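Local structure of YjeF-related protein (Enterococcus faecalis, 2R3B) at residues B[110-115]-B[140-145]; B[136-141]-B[165-170]; B[42-47]-B[245-250]; B[64-69]-B[238-243]. The protein probably catalyses the ADP-dependent dehydration of the S form of hydrated NAD(P)H, repairing a damaged form of the cofactor. All blocks are in the same frame, centred on the assembly; numbering follows the deposited sequence.

Contact 1. Residues B[110-115]-B[140-145]; sequences EQADVI and KQQWLI
Val114 pairs with Trp143, and Ile115 with Leu144, where strands 114-117 and 143-147 set out side by side in parallel. Trp143 uses both of its backbone groups: its N donates to Asp113 O (3.2 Å) and its O accepts from Ile115 N (2.9 Å). The pairing continues with Ile145 N reaching Ile115 O at 2.7 Å along a nearly straight path, 172° at the hydrogen. Ahead of the strands a side chain takes over. Gln142, extended beyond CG, brings NE2 to within 2.8 Å of Ala112 O, which lies close to its amide plane. NE2 also donates to Val109 O and OE1 accepts from Gln139 N, so the amide is gripped at both ends and its rotation is fixed. One water bridges Ala112 O to Gln141 NE2, which also donates to Gln139 OE1; a second donates to Asp113 O and Gln141 O. Ile115 CG2 meets Leu144 CD1 at 3.6 Å on one face of the sheet, and on the other Val114 CG1 touches Ile145 CD1 at 3.9 Å. Ile115 CD1 also lies 3.7 Å from Gln142 OE1. Helix 125-137 connects the two strands in a beta-alpha-beta unit and covers Ile115 and Leu144 through Val134. Helix 233-247 covers Val114, Trp143 and Ile145 from the opposite face, while strands 46-50 and 167-170 continue the sheet on either side.

Contact 2. Residues B[136-141]-B[165-170]; sequences AQHQKQ and EKVVFT. With EDO (1,2-ethanediol), chain P; EDO (1,2-ethanediol), chain O.
Lys140 and Glu165 supply the charged part of the contact. Their side chains cross at about a right angle, and Lys140 NZ is modelled 2.5 Å from Glu165 OE2, shorter than such a salt bridge should be, so the exact distance is doubtful. The ammonium group comes from the syn side of the carboxylate, 31° out of its plane. Glu165 gets there with CG wedged between the backbone N and the carbonyl carbon (chi1 64°) and a bend at chi2, which carries the carboxylate over toward the lysine.

Water extends this polar network. A single molecule donates to Lys140 O (3.0 Å) and to Glu165 OE2 (3.0 Å), and accepts from Lys166 NZ, so one carboxylate oxygen serves both the lysine and the solvent. Lys166 NZ also donates to an ethanediol O1 at 3.0 Å and makes a cation-pi contact with Trp143. A second ethanediol donates to Glu165 O. Both probably come from the crystallisation liquor.

Packing is sparser. Lys166 CD lies against Gln141 O at 3.6 Å, and His138 CE1 approaches Val167 CG2 obliquely at 4.2 Å. The imidazole is steadied by its hydrogen bond from NE2 to Gln142 O. Within the loop, Gln141 NE2 donates to Gln139 OE1 (2.8 Å) from above the plane of that carbonyl.

The contact thus joins the loop leading from helix 125-137 into strand 143-147 with the start of the adjacent parallel strand 167-170; packing of this kind, where parallel strands enter the sheet, belongs to the alpha/beta layering of the ribokinase-like fold, and it lies away from the predicted substrate sites.

Contact 3. Residues B[42-47]-B[245-250]; sequences SNFGRV and LAQFKP. With EDO (1,2-ethanediol), chain P.
Ala246 makes the largest single share of the contact: its methyl CB lies 3.4 Å from Val47 CG2, tighter than usual van der Waals contact, and 3.5 Å from Phe44 O. Its carbonyl turns to Gly45, whose CA lies 3.5 Å from Ala246 O in a CA-H...O contact. With no side chain between them, the two backbones come within 4.5 Å, measured from Gly45 CA to Ala246 CA, and Gly45 adopts a positive phi of 88°. Here the C-terminal part of helix 233-247, packed on the parallel part of the ribokinase-like sheet and roughly antiparallel to strand 46-50, lies beside that strand's entry; the predicted AMP-binding Gly234 is near the helix's start. Next comes Gln247, whose CG rests 3.8 Å from Phe44 O. Its extended chain carries the amide on to polar partners elsewhere: NE2 donates to Ser70 O and Gly243 O, and OE1 accepts from Arg35 NH2. Gln247 CB also covers one face of the Phe248 ring, and Tyr274 of the second subunit packs on both residues. Pro250 leans on Trp143, and its O receives a weak hydrogen bond from O2 of an ethanediol (3.4 Å) that Lys166 also holds.

Contact 4. Residues B[64-69]-B[238-243]; sequences TEACIN and AGIIAG
Gly239 and Gly243, four residues apart in a GxxxG spacing, give helix 233-247 a smooth strip against which Ala66 and Cys67 of helix 57-70 can lie. The two helical segments approach to 7.2 Å between axes and run in similar directions, 32° apart. Gly239 faces the other helix at the closest point, its CA 4.6 Å from Cys67 CA. Ala66 packs beside it: its methyl CB sits 4.0 Å from Gly239 CA, 3.8 Å from Ile240 N and 4.0 Å from Ile240 CG1, so it lies on the backbone as much as on a side chain. A CA-H...O contact joins Cys67 CA to Gly239 O at 3.5 Å; that carbonyl already accepts the helical bond from Gly243 N.

Both helices rest on the same face of the central sheet of this ribokinase-like alpha/beta fold, Cys67 and Ala242 each touching Val47 of strand 46-50. Asp235, predicted to bind the NAD(P)H hydrate, precedes Gly239 by one helical turn. With its SG anti to the backbone N (chi1 -172°), Cys67 directs the sulfur along the second helix, 4.1 Å from Gly243 N. No conventional hydrogen bond crosses between the segments; packing and the CA-H...O contact hold them. Away from the interface, Asn69 folds back on its own helix: its ND2 donates to Glu65 O at 2.9 Å, while Asn69 N reaches the same oxygen from the opposite face of its plane. Helix 278-292 packs on Ala66 through Ser282, and Leu277 of the second subunit lies against Ile68 and Asn69.

How the contacts relate
The four contacts trace how the parallel part of one mixed sheet is paired and covered. Contacts 1 and 2, centres about 7 Å apart, share Lys140 and Gln141 and are joined by backbone bonds between strands 143-147 and 167-170. Contacts 1 and 3, centres about 10 Å apart, meet across strands 46-50 and 114-117, where Asp113 N bonds to Arg46 O. Helix 233-247 serves contacts 3 and 4, centres about 11 Å apart, and its Ala242 also reaches Val114 and Ile145. Contacts 1 and 2 close locally along the chain; contacts 3 and 4 join its early and late parts, holding the helix whose start carries the predicted ligand residues Gly234 and Asp235, and border the second subunit.

Contact 1. Residues B[110-115]-B[140-145]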
# COMPACT_ATOMS: atom_id res chain seq x y z
N GLU B 110 -0.79 30.72 -0.05
CA GLU B 110 -0.42 31.95 -0.77
C GLU B 110 0.11 31.67 -2.19
O GLU B 110 -0.16 32.43 -3.12
CB GLU B 110 0.63 32.70 0.02
CG GLU B 110 0.83 34.14 -0.40
CD GLU B 110 1.75 34.31 -1.61
OE1 GLU B 110 2.61 33.42 -1.90
OE2 GLU B 110 1.64 35.39 -2.27
N GLN B 111 0.84 30.57 -2.34
CA GLN B 111 1.39 30.15 -3.63
C GLN B 111 0.44 29.36 -4.55
O GLN B 111 0.76 29.10 -5.71
CB GLN B 111 2.57 29.24 -3.38
CG GLN B 111 3.72 29.92 -2.74
CD GLN B 111 4.88 28.97 -2.64
OE1 GLN B 111 5.38 28.45 -3.66
NE2 GLN B 111 5.32 28.69 -1.42
N ALA B 112 -0.69 28.93 -4.02
CA ALA B 112 -1.56 28.02 -4.76
C ALA B 112 -2.23 28.70 -5.95
O ALA B 112 -2.59 29.89 -5.87
CB ALA B 112 -2.62 27.47 -3.85
N ASP B 113 -2.43 27.94 -7.03
CA ASP B 113 -3.30 28.37 -8.11
C ASP B 113 -4.76 27.99 -7.84
O ASP B 113 -5.66 28.68 -8.26
CB ASP B 113 -2.82 27.76 -9.44
CG ASP B 113 -1.46 28.23 -9.82
OD1 ASP B 113 -1.30 29.46 -9.94
OD2 ASP B 113 -0.52 27.42 -10.00
N VAL B 114 -4.96 26.86 -7.16
CA VAL B 114 -6.27 26.25 -6.84
C VAL B 114 -6.21 25.75 -5.42
O VAL B 114 -5.24 25.11 -5.01
CB VAL B 114 -6.57 25.05 -7.80
CG1 VAL B 114 -8.00 24.46 -7.53
CG2 VAL B 114 -6.38 25.48 -9.27
N ILE B 115 -7.25 26.09 -4.65
CA ILE B 115 -7.44 25.62 -3.30
C ILE B 115 -8.75 24.84 -3.24
O ILE B 115 -9.80 25.38 -3.61
CB ILE B 115 -7.59 26.82 -2.34
CG1 ILE B 115 -6.35 27.74 -2.43
CG2 ILE B 115 -7.90 26.36 -0.90
CD1 ILE B 115 -6.65 29.11 -1.86
N LYS B 140 -7.63 37.05 -5.53
CA LYS B 140 -8.62 37.14 -6.58
C LYS B 140 -8.38 36.13 -7.68
O LYS B 140 -9.33 35.56 -8.21
CB LYS B 140 -8.61 38.55 -7.18
CG LYS B 140 -9.78 38.83 -8.09
CD LYS B 140 -9.75 40.28 -8.58
CE LYS B 140 -10.75 40.51 -9.71
NZ LYS B 140 -12.17 40.42 -9.24
N GLN B 141 -7.12 35.90 -8.03
CA GLN B 141 -6.80 35.02 -9.14
C GLN B 141 -6.86 33.51 -8.84
O GLN B 141 -6.72 32.69 -9.74
CB GLN B 141 -5.44 35.35 -9.72
CG GLN B 141 -4.22 34.82 -8.95
CD GLN B 141 -3.96 35.54 -7.66
OE1 GLN B 141 -4.54 36.59 -7.39
NE2 GLN B 141 -3.07 34.97 -6.83
N GLN B 142 -7.02 33.16 -7.58
CA GLN B 142 -7.02 31.77 -7.16
C GLN B 142 -8.43 31.17 -7.25
O GLN B 142 -9.40 31.75 -6.79
CB GLN B 142 -6.58 31.65 -5.70
CG GLN B 142 -5.15 32.01 -5.43
CD GLN B 142 -4.83 31.93 -3.98
OE1 GLN B 142 -5.59 32.45 -3.13
NE2 GLN B 142 -3.70 31.28 -3.65
N TRP B 143 -8.53 29.96 -7.80
CA TRP B 143 -9.76 29.20 -7.70
C TRP B 143 -9.88 28.65 -6.28
O TRP B 143 -8.91 28.16 -5.72
CB TRP B 143 -9.74 28.04 -8.69
CG TRP B 143 -9.85 28.46 -10.12
CD1 TRP B 143 -8.85 28.58 -11.02
CD2 TRP B 143 -11.05 28.78 -10.80
NE1 TRP B 143 -9.35 28.97 -12.23
CE2 TRP B 143 -10.71 29.07 -12.13
CE3 TRP B 143 -12.39 28.78 -10.43
CZ2 TRP B 143 -11.66 29.41 -13.08
CZ3 TRP B 143 -13.34 29.12 -11.38
CH2 TRP B 143 -12.97 29.42 -12.68
N LEU B 144 -11.08 28.71 -5.72
CA LEU B 144 -11.35 28.22 -4.39
C LEU B 144 -12.58 27.31 -4.47
O LEU B 144 -13.68 27.81 -4.74
CB LEU B 144 -11.62 29.38 -3.42
CG LEU B 144 -12.08 29.04 -2.00
CD1 LEU B 144 -11.08 28.09 -1.32
CD2 LEU B 144 -12.28 30.28 -1.14
N ILE B 145 -12.40 26.02 -4.21
CA ILE B 145 -13.50 25.04 -4.24
C ILE B 145 -13.87 24.73 -2.80
O ILE B 145 -13.02 24.34 -2.00
CB ILE B 145 -13.09 23.76 -4.95
CG1 ILE B 145 -12.52 24.09 -6.34
CG2 ILE B 145 -14.29 22.77 -5.00
CD1 ILE B 145 -11.59 22.99 -6.85
O HOH W 1 -1.91 32.30 -7.39
O HOH W 2 -5.59 30.25 -10.53

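Contact 2. Residues B[136-141]-B[165-170]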
# COMPACT_ATOMS: atom_id res chain seq x y z
N ALA B 136 -10.02 34.33 4.47
CA ALA B 136 -9.37 35.65 4.67
C ALA B 136 -8.21 35.83 3.70
O ALA B 136 -8.00 36.92 3.16
CB ALA B 136 -8.87 35.76 6.10
N GLN B 137 -7.47 34.75 3.49
CA GLN B 137 -6.25 34.77 2.67
C GLN B 137 -6.49 34.75 1.16
O GLN B 137 -5.61 35.09 0.37
CB GLN B 137 -5.38 33.58 3.06
CG GLN B 137 -3.96 33.80 2.71
CD GLN B 137 -3.06 32.62 3.00
OE1 GLN B 137 -3.31 31.83 3.93
NE2 GLN B 137 -1.96 32.55 2.27
N HIS B 138 -7.67 34.32 0.74
CA HIS B 138 -7.98 34.10 -0.69
C HIS B 138 -7.67 35.30 -1.56
O HIS B 138 -8.06 36.41 -1.25
CB HIS B 138 -9.47 33.72 -0.85
CG HIS B 138 -9.89 33.45 -2.27
ND1 HIS B 138 -11.04 33.98 -2.82
CD2 HIS B 138 -9.35 32.67 -3.23
CE1 HIS B 138 -11.18 33.55 -4.06
NE2 HIS B 138 -10.16 32.76 -4.35
N GLN B 139 -7.02 35.02 -2.69
CA GLN B 139 -6.59 36.02 -3.66
C GLN B 139 -7.45 35.91 -4.88
O GLN B 139 -7.91 34.81 -5.25
CB GLN B 139 -5.13 35.82 -4.07
CG GLN B 139 -4.12 35.96 -2.94
CD GLN B 139 -2.79 35.39 -3.33
OE1 GLN B 139 -2.18 35.84 -4.28
NE2 GLN B 139 -2.32 34.42 -2.59
N LYS B 140 -7.63 37.05 -5.53
CA LYS B 140 -8.62 37.14 -6.58
C LYS B 140 -8.38 36.13 -7.68
O LYS B 140 -9.33 35.56 -8.21
CB LYS B 140 -8.61 38.55 -7.18
CG LYS B 140 -9.78 38.83 -8.09
CD LYS B 140 -9.75 40.28 -8.58
CE LYS B 140 -10.75 40.51 -9.71
NZ LYS B 140 -12.17 40.42 -9.24
N GLN B 141 -7.12 35.90 -8.03
CA GLN B 141 -6.80 35.02 -9.14
C GLN B 141 -6.86 33.51 -8.84
O GLN B 141 -6.72 32.69 -9.74
CB GLN B 141 -5.44 35.35 -9.72
CG GLN B 141 -4.22 34.82 -8.95
CD GLN B 141 -3.96 35.54 -7.66
OE1 GLN B 141 -4.54 36.59 -7.39
NE2 GLN B 141 -3.07 34.97 -6.83
N GLU B 165 -16.30 35.22 -7.89
CA GLU B 165 -16.30 34.75 -9.26
C GLU B 165 -15.43 33.51 -9.48
O GLU B 165 -15.73 32.70 -10.37
CB GLU B 165 -15.86 35.86 -10.22
CG GLU B 165 -14.44 36.35 -10.06
CD GLU B 165 -14.21 37.49 -9.02
OE1 GLU B 165 -15.05 37.79 -8.13
OE2 GLU B 165 -13.11 38.08 -9.09
N LYS B 166 -14.38 33.34 -8.68
CA LYS B 166 -13.60 32.09 -8.77
C LYS B 166 -13.84 31.14 -7.60
O LYS B 166 -13.03 30.24 -7.37
CB LYS B 166 -12.12 32.34 -8.99
CG LYS B 166 -11.76 32.73 -10.46
CD LYS B 166 -10.26 32.80 -10.61
CE LYS B 166 -9.82 32.93 -12.00
NZ LYS B 166 -10.48 34.13 -12.60
N VAL B 167 -14.95 31.30 -6.89
CA VAL B 167 -15.35 30.31 -5.89
C VAL B 167 -16.29 29.31 -6.54
O VAL B 167 -17.17 29.69 -7.37
CB VAL B 167 -16.01 30.95 -4.68
CG1 VAL B 167 -16.40 29.88 -3.62
CG2 VAL B 167 -15.07 32.02 -4.08
N VAL B 168 -16.05 28.03 -6.23
CA VAL B 168 -16.86 26.90 -6.74
C VAL B 168 -17.38 26.17 -5.50
O VAL B 168 -16.60 25.66 -4.71
CB VAL B 168 -16.05 25.94 -7.60
CG1 VAL B 168 -16.93 24.80 -8.17
CG2 VAL B 168 -15.29 26.69 -8.71
N PHE B 169 -18.70 26.13 -5.31
CA PHE B 169 -19.30 25.29 -4.26
C PHE B 169 -19.74 23.97 -4.87
O PHE B 169 -20.29 23.94 -5.97
CB PHE B 169 -20.53 25.93 -3.63
CG PHE B 169 -20.24 27.17 -2.85
CD1 PHE B 169 -20.26 28.41 -3.48
CD2 PHE B 169 -19.97 27.12 -1.50
CE1 PHE B 169 -20.03 29.57 -2.77
CE2 PHE B 169 -19.75 28.27 -0.79
CZ PHE B 169 -19.77 29.51 -1.42
N THR B 170 -19.50 22.87 -4.16
CA THR B 170 -19.93 21.56 -4.65
C THR B 170 -20.91 20.82 -3.71
O THR B 170 -20.59 19.73 -3.22
CB THR B 170 -18.70 20.69 -4.89
OG1 THR B 170 -17.94 20.61 -3.67
CG2 THR B 170 -17.79 21.30 -5.97
C1 EDO P . -14.28 33.22 -13.09
O1 EDO P . -13.14 33.69 -13.83
C2 EDO P . -15.42 32.80 -14.02
O2 EDO P . -14.93 32.02 -15.13
C1 EDO O . -19.29 32.69 -11.18
O1 EDO O . -18.14 33.20 -11.87
C2 EDO O . -20.03 31.73 -12.09
O2 EDO O . -19.80 32.16 -13.45
O HOH W 3 -11.04 36.48 -10.49

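Contact 3. Residues B[42-47]-B[245-250]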
# COMPACT_ATOMS: atom_id res chain seq x y z
N SER B 42 5.25 23.53 -13.41
CA SER B 42 4.61 24.77 -12.96
C SER B 42 3.47 25.19 -13.90
O SER B 42 2.45 25.76 -13.45
CB SER B 42 5.66 25.89 -12.89
OG SER B 42 6.05 26.26 -14.22
N ASN B 43 3.60 24.89 -15.20
CA ASN B 43 2.52 25.17 -16.15
C ASN B 43 1.24 24.40 -15.86
O ASN B 43 0.17 24.74 -16.38
CB ASN B 43 2.94 24.86 -17.58
CG ASN B 43 4.14 25.68 -18.02
OD1 ASN B 43 5.19 25.15 -18.34
ND2 ASN B 43 3.99 27.00 -17.99
N PHE B 44 1.32 23.35 -15.05
CA PHE B 44 0.16 22.53 -14.77
C PHE B 44 -0.42 22.77 -13.36
O PHE B 44 -1.28 22.03 -12.89
CB PHE B 44 0.48 21.09 -15.09
CG PHE B 44 0.94 20.94 -16.51
CD1 PHE B 44 0.10 21.40 -17.54
CD2 PHE B 44 2.20 20.50 -16.82
CE1 PHE B 44 0.51 21.35 -18.87
CE2 PHE B 44 2.62 20.44 -18.17
CZ PHE B 44 1.76 20.88 -19.17
N GLY B 45 0.02 23.86 -12.74
CA GLY B 45 -0.63 24.43 -11.59
C GLY B 45 -0.17 23.86 -10.27
O GLY B 45 0.30 22.71 -10.21
N ARG B 46 -0.30 24.69 -9.24
CA ARG B 46 -0.03 24.29 -7.85
C ARG B 46 -1.36 24.19 -7.15
O ARG B 46 -2.10 25.18 -7.07
CB ARG B 46 0.85 25.30 -7.12
CG ARG B 46 2.32 25.38 -7.56
CD ARG B 46 3.07 26.53 -6.84
NE ARG B 46 3.08 26.36 -5.39
CZ ARG B 46 4.03 25.78 -4.65
NH1 ARG B 46 5.14 25.30 -5.22
NH2 ARG B 46 3.87 25.69 -3.31
N VAL B 47 -1.68 23.02 -6.65
CA VAL B 47 -2.97 22.82 -5.99
C VAL B 47 -2.74 22.60 -4.53
O VAL B 47 -1.79 21.92 -4.13
CB VAL B 47 -3.76 21.61 -6.57
CG1 VAL B 47 -5.06 21.42 -5.83
CG2 VAL B 47 -3.99 21.81 -8.07
N LEU B 245 -8.97 22.57 -12.92
CA LEU B 245 -8.82 24.03 -12.83
C LEU B 245 -7.33 24.44 -12.77
O LEU B 245 -6.96 25.55 -13.15
CB LEU B 245 -9.58 24.58 -11.64
CG LEU B 245 -11.10 24.58 -11.82
CD1 LEU B 245 -11.79 24.91 -10.51
CD2 LEU B 245 -11.53 25.58 -12.93
N ALA B 246 -6.49 23.53 -12.31
CA ALA B 246 -5.05 23.76 -12.23
C ALA B 246 -4.39 23.82 -13.60
O ALA B 246 -3.42 24.56 -13.77
CB ALA B 246 -4.37 22.69 -11.37
N GLN B 247 -4.96 23.10 -14.58
CA GLN B 247 -4.31 22.84 -15.85
C GLN B 247 -4.96 23.50 -17.05
O GLN B 247 -4.29 23.76 -18.05
CB GLN B 247 -4.42 21.35 -16.16
CG GLN B 247 -3.67 20.47 -15.35
CD GLN B 247 -4.02 19.07 -15.74
OE1 GLN B 247 -3.52 18.57 -16.74
NE2 GLN B 247 -4.89 18.44 -14.95
N PHE B 248 -6.28 23.69 -17.01
CA PHE B 248 -7.04 23.99 -18.22
C PHE B 248 -7.58 25.42 -18.17
O PHE B 248 -7.29 26.15 -17.24
CB PHE B 248 -8.14 22.94 -18.40
CG PHE B 248 -7.62 21.54 -18.57
CD1 PHE B 248 -6.64 21.26 -19.50
CD2 PHE B 248 -8.13 20.48 -17.79
CE1 PHE B 248 -6.16 19.98 -19.65
CE2 PHE B 248 -7.64 19.19 -17.93
CZ PHE B 248 -6.68 18.92 -18.85
N LYS B 249 -8.33 25.82 -19.18
CA LYS B 249 -8.75 27.20 -19.29
C LYS B 249 -9.63 27.59 -18.12
O LYS B 249 -10.40 26.79 -17.61
CB LYS B 249 -9.47 27.45 -20.62
CG LYS B 249 -8.51 27.31 -21.80
CD LYS B 249 -9.04 27.91 -23.14
N PRO B 250 -9.46 28.82 -17.63
CA PRO B 250 -10.21 29.28 -16.46
C PRO B 250 -11.67 29.64 -16.75
O PRO B 250 -12.09 30.74 -16.46
CB PRO B 250 -9.41 30.50 -16.00
CG PRO B 250 -8.78 31.02 -17.26
CD PRO B 250 -8.48 29.82 -18.10
C1 EDO P . -14.28 33.22 -13.09
O1 EDO P . -13.14 33.69 -13.83
C2 EDO P . -15.42 32.80 -14.02
O2 EDO P . -14.93 32.02 -15.13

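Contact 4. Residues B[64-69]-B[238-243]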
# COMPACT_ATOMS: atom_id res chain seq x y z
N THR B 64 -6.71 13.64 -2.95
CA THR B 64 -5.31 13.75 -3.37
C THR B 64 -5.00 12.82 -4.52
O THR B 64 -4.41 13.24 -5.50
CB THR B 64 -4.39 13.48 -2.17
OG1 THR B 64 -4.72 14.43 -1.13
CG2 THR B 64 -2.90 13.58 -2.56
N GLU B 65 -5.42 11.57 -4.44
CA GLU B 65 -5.16 10.61 -5.52
C GLU B 65 -5.81 11.10 -6.84
O GLU B 65 -5.23 10.98 -7.92
CB GLU B 65 -5.68 9.22 -5.12
CG GLU B 65 -5.30 8.13 -6.13
CD GLU B 65 -5.30 6.71 -5.58
OE1 GLU B 65 -6.01 6.48 -4.56
OE2 GLU B 65 -4.58 5.84 -6.18
N ALA B 66 -7.03 11.64 -6.74
CA ALA B 66 -7.76 12.17 -7.90
C ALA B 66 -6.99 13.34 -8.51
O ALA B 66 -6.81 13.43 -9.73
CB ALA B 66 -9.19 12.64 -7.46
N CYS B 67 -6.53 14.24 -7.66
CA CYS B 67 -5.81 15.43 -8.14
C CYS B 67 -4.51 15.11 -8.87
O CYS B 67 -4.27 15.57 -10.00
CB CYS B 67 -5.57 16.38 -6.96
SG CYS B 67 -4.91 17.99 -7.40
N ILE B 68 -3.69 14.25 -8.26
CA ILE B 68 -2.44 13.81 -8.87
C ILE B 68 -2.70 13.11 -10.18
O ILE B 68 -2.12 13.46 -11.21
CB ILE B 68 -1.70 12.85 -7.94
CG1 ILE B 68 -1.25 13.62 -6.68
CG2 ILE B 68 -0.49 12.21 -8.65
CD1 ILE B 68 -0.85 12.70 -5.59
N ASN B 69 -3.62 12.15 -10.16
CA ASN B 69 -3.91 11.39 -11.37
C ASN B 69 -4.58 12.22 -12.50
O ASN B 69 -4.54 11.82 -13.65
CB ASN B 69 -4.80 10.20 -11.03
CG ASN B 69 -4.02 9.00 -10.63
OD1 ASN B 69 -3.46 8.32 -11.50
ND2 ASN B 69 -3.98 8.71 -9.32
N ALA B 238 -14.15 16.19 -6.26
CA ALA B 238 -13.59 17.48 -5.84
C ALA B 238 -12.14 17.56 -6.25
O ALA B 238 -11.68 18.60 -6.73
CB ALA B 238 -13.75 17.68 -4.32
N GLY B 239 -11.40 16.46 -6.10
CA GLY B 239 -10.02 16.41 -6.52
C GLY B 239 -9.79 16.54 -8.02
O GLY B 239 -8.83 17.16 -8.45
N ILE B 240 -10.66 15.92 -8.79
CA ILE B 240 -10.66 16.06 -10.25
C ILE B 240 -10.95 17.49 -10.66
O ILE B 240 -10.27 18.03 -11.56
CB ILE B 240 -11.68 15.12 -10.93
CG1 ILE B 240 -11.35 13.66 -10.64
CG2 ILE B 240 -11.59 15.33 -12.46
CD1 ILE B 240 -12.40 12.61 -11.07
N ILE B 241 -11.94 18.12 -10.02
CA ILE B 241 -12.25 19.52 -10.33
C ILE B 241 -11.02 20.38 -10.07
O ILE B 241 -10.59 21.19 -10.91
CB ILE B 241 -13.49 20.04 -9.54
CG1 ILE B 241 -14.76 19.32 -10.03
CG2 ILE B 241 -13.60 21.62 -9.67
CD1 ILE B 241 -16.02 19.54 -9.10
N ALA B 242 -10.40 20.17 -8.92
CA ALA B 242 -9.20 20.95 -8.57
C ALA B 242 -8.06 20.77 -9.58
O ALA B 242 -7.44 21.74 -10.02
CB ALA B 242 -8.76 20.59 -7.11
N GLY B 243 -7.76 19.53 -9.96
CA GLY B 243 -6.74 19.22 -10.96
C GLY B 243 -7.06 19.80 -12.34
O GLY B 243 -6.16 20.25 -13.05